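Local coordinates for putative polyketide cyclase (Pseudomonas putida KT2440, PDB 3F7X), which is of unknown function but probably binds a small molecule in the pocket of its SnoaL-like fold, at residues Ala28-Phe33 with Ala96-His101. Sequence-based numbering, arbitrary orientation.
Sequences AYYAAF and AEFTVH. With EDO (1,2-ethanediol), chain I; EDO (1,2-ethanediol), chain E; EDO (1,2-ethanediol), chain D.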
# COMPACT_ATOMS: atom_id res chain seq x y z
N ALA A 28 -14.14 7.18 -10.18
CA ALA A 28 -14.47 8.60 -10.22
C ALA A 28 -13.46 9.45 -9.45
O ALA A 28 -13.12 10.54 -9.90
CB ALA A 28 -15.92 8.83 -9.68
N TYR A 29 -12.99 8.93 -8.32
CA TYR A 29 -11.95 9.56 -7.54
C TYR A 29 -10.72 9.79 -8.36
O TYR A 29 -10.21 10.92 -8.42
CB TYR A 29 -11.68 8.67 -6.32
CG TYR A 29 -10.61 9.12 -5.35
CD1 TYR A 29 -10.94 9.91 -4.26
CD2 TYR A 29 -9.33 8.64 -5.43
CE1 TYR A 29 -9.98 10.27 -3.33
CE2 TYR A 29 -8.36 8.99 -4.50
CZ TYR A 29 -8.68 9.82 -3.46
OH TYR A 29 -7.74 10.20 -2.50
N TYR A 30 -10.26 8.75 -9.05
CA TYR A 30 -9.06 8.90 -9.86
C TYR A 30 -9.29 9.70 -11.15
O TYR A 30 -8.37 10.38 -11.58
CB TYR A 30 -8.43 7.54 -10.15
CG TYR A 30 -7.76 7.01 -8.88
CD1 TYR A 30 -6.75 7.74 -8.27
CD2 TYR A 30 -8.17 5.86 -8.26
CE1 TYR A 30 -6.17 7.30 -7.08
CE2 TYR A 30 -7.61 5.41 -7.10
CZ TYR A 30 -6.60 6.12 -6.51
OH TYR A 30 -6.03 5.68 -5.34
N ALA A 31 -10.48 9.62 -11.76
CA ALA A 31 -10.78 10.44 -12.89
C ALA A 31 -10.67 11.92 -12.49
O ALA A 31 -10.14 12.74 -13.25
CB ALA A 31 -12.19 10.09 -13.43
N ALA A 32 -11.22 12.28 -11.33
CA ALA A 32 -11.20 13.65 -10.84
C ALA A 32 -9.80 14.08 -10.51
O ALA A 32 -9.40 15.19 -10.84
CB ALA A 32 -12.14 13.82 -9.66
N PHE A 33 -9.04 13.18 -9.90
CA PHE A 33 -7.64 13.45 -9.60
C PHE A 33 -6.87 13.76 -10.90
O PHE A 33 -6.18 14.76 -11.01
CB PHE A 33 -7.04 12.24 -8.87
CG PHE A 33 -5.59 12.37 -8.49
CD1 PHE A 33 -4.59 12.10 -9.40
CD2 PHE A 33 -5.23 12.69 -7.20
CE1 PHE A 33 -3.26 12.21 -9.05
CE2 PHE A 33 -3.87 12.81 -6.85
CZ PHE A 33 -2.91 12.54 -7.80
N ALA A 96 -6.62 0.25 -4.96
CA ALA A 96 -6.19 0.61 -6.29
C ALA A 96 -4.67 0.57 -6.34
O ALA A 96 -4.01 1.03 -5.42
CB ALA A 96 -6.72 2.02 -6.72
N GLU A 97 -4.16 0.06 -7.47
CA GLU A 97 -2.74 0.11 -7.77
C GLU A 97 -2.55 0.81 -9.11
O GLU A 97 -3.38 0.67 -10.00
CB GLU A 97 -2.12 -1.30 -7.80
CG GLU A 97 -0.64 -1.25 -7.59
CD GLU A 97 0.07 -2.58 -7.49
OE1 GLU A 97 -0.45 -3.57 -8.06
OE2 GLU A 97 1.19 -2.58 -6.93
N PHE A 98 -1.49 1.57 -9.25
CA PHE A 98 -1.28 2.41 -10.40
C PHE A 98 0.16 2.88 -10.47
O PHE A 98 0.96 2.69 -9.54
CB PHE A 98 -2.25 3.60 -10.36
CG PHE A 98 -2.32 4.30 -9.04
CD1 PHE A 98 -1.43 5.28 -8.71
CD2 PHE A 98 -3.27 3.93 -8.13
CE1 PHE A 98 -1.49 5.89 -7.48
CE2 PHE A 98 -3.32 4.53 -6.89
CZ PHE A 98 -2.43 5.50 -6.56
N THR A 99 0.48 3.53 -11.58
CA THR A 99 1.79 4.13 -11.80
C THR A 99 1.62 5.64 -11.80
O THR A 99 0.84 6.20 -12.58
CB THR A 99 2.42 3.70 -13.12
OG1 THR A 99 2.51 2.29 -13.13
CG2 THR A 99 3.82 4.31 -13.26
N VAL A 100 2.34 6.31 -10.91
CA VAL A 100 2.37 7.76 -10.84
C VAL A 100 3.39 8.32 -11.82
O VAL A 100 4.55 7.97 -11.78
CB VAL A 100 2.72 8.24 -9.43
CG1 VAL A 100 2.74 9.77 -9.38
CG2 VAL A 100 1.76 7.67 -8.38
N HIS A 101 2.91 9.19 -12.71
CA HIS A 101 3.75 10.00 -13.59
C HIS A 101 3.64 11.44 -13.10
O HIS A 101 2.57 12.02 -13.18
CB HIS A 101 3.28 9.93 -15.04
CG HIS A 101 3.42 8.58 -15.63
ND1 HIS A 101 4.50 8.21 -16.40
CD2 HIS A 101 2.65 7.47 -15.49
CE1 HIS A 101 4.37 6.94 -16.74
NE2 HIS A 101 3.26 6.47 -16.21
C1 EDO I . 1.99 -1.84 -10.79
O1 EDO I . 1.92 -2.31 -12.15
C2 EDO I . 2.08 -0.32 -10.78
O2 EDO I . 1.19 0.18 -11.80
C1 EDO E . -2.80 15.62 -9.52
O1 EDO E . -1.92 16.68 -9.99
C2 EDO E . -4.02 16.07 -8.73
O2 EDO E . -5.02 16.61 -9.62
C1 EDO D . -4.55 10.93 -3.38
O1 EDO D . -5.22 9.78 -2.93
C2 EDO D . -4.47 12.01 -2.27
O2 EDO D . -3.74 11.54 -1.09
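Y30 reaches from helix 22-35 to A96 and F98 of strand 93-104, a plain example of how the SnoaL-like alpha+beta fold sets a helix against a curved sheet, here mainly through one tyrosine. The backbones stay well apart, Y30 CA lying 9.5 Å from A96 CA, and the tyrosine ring spans the difference. With CG anti to its carbonyl carbon (chi1 -73°), Y30 extends toward the strand. Its CE2 rests 3.5 Å from A96 CB.

The aromatic pair is oblique: the Y30 and F98 ring planes meet at 54°, and the closest approach is a plain contact of 3.3 Å between Y30 OH and F98 CE2. Y29 CD2 sits over the centre of one face of the Y30 ring. V100 CG2 lies at the edge of the F98 ring. F98 also approaches a bound unknown ligand, consistent with a place on the wall of the pocket.

Some hydroxyl and carbonyl groups of the two segments bond to ethanediol, probably from the crystallisation liquor. Y29 OH bonds to one molecule, and T99 OG1 to another besides D82. F33 touches M69 and M72 of helix 62-75 and carries a third ethanediol over one ring face; an alanine here would probably open a gap beside both methionines and take away the ring face under the diol. That diol's O2 donates a 2.6 Å hydrogen bond to F33 O.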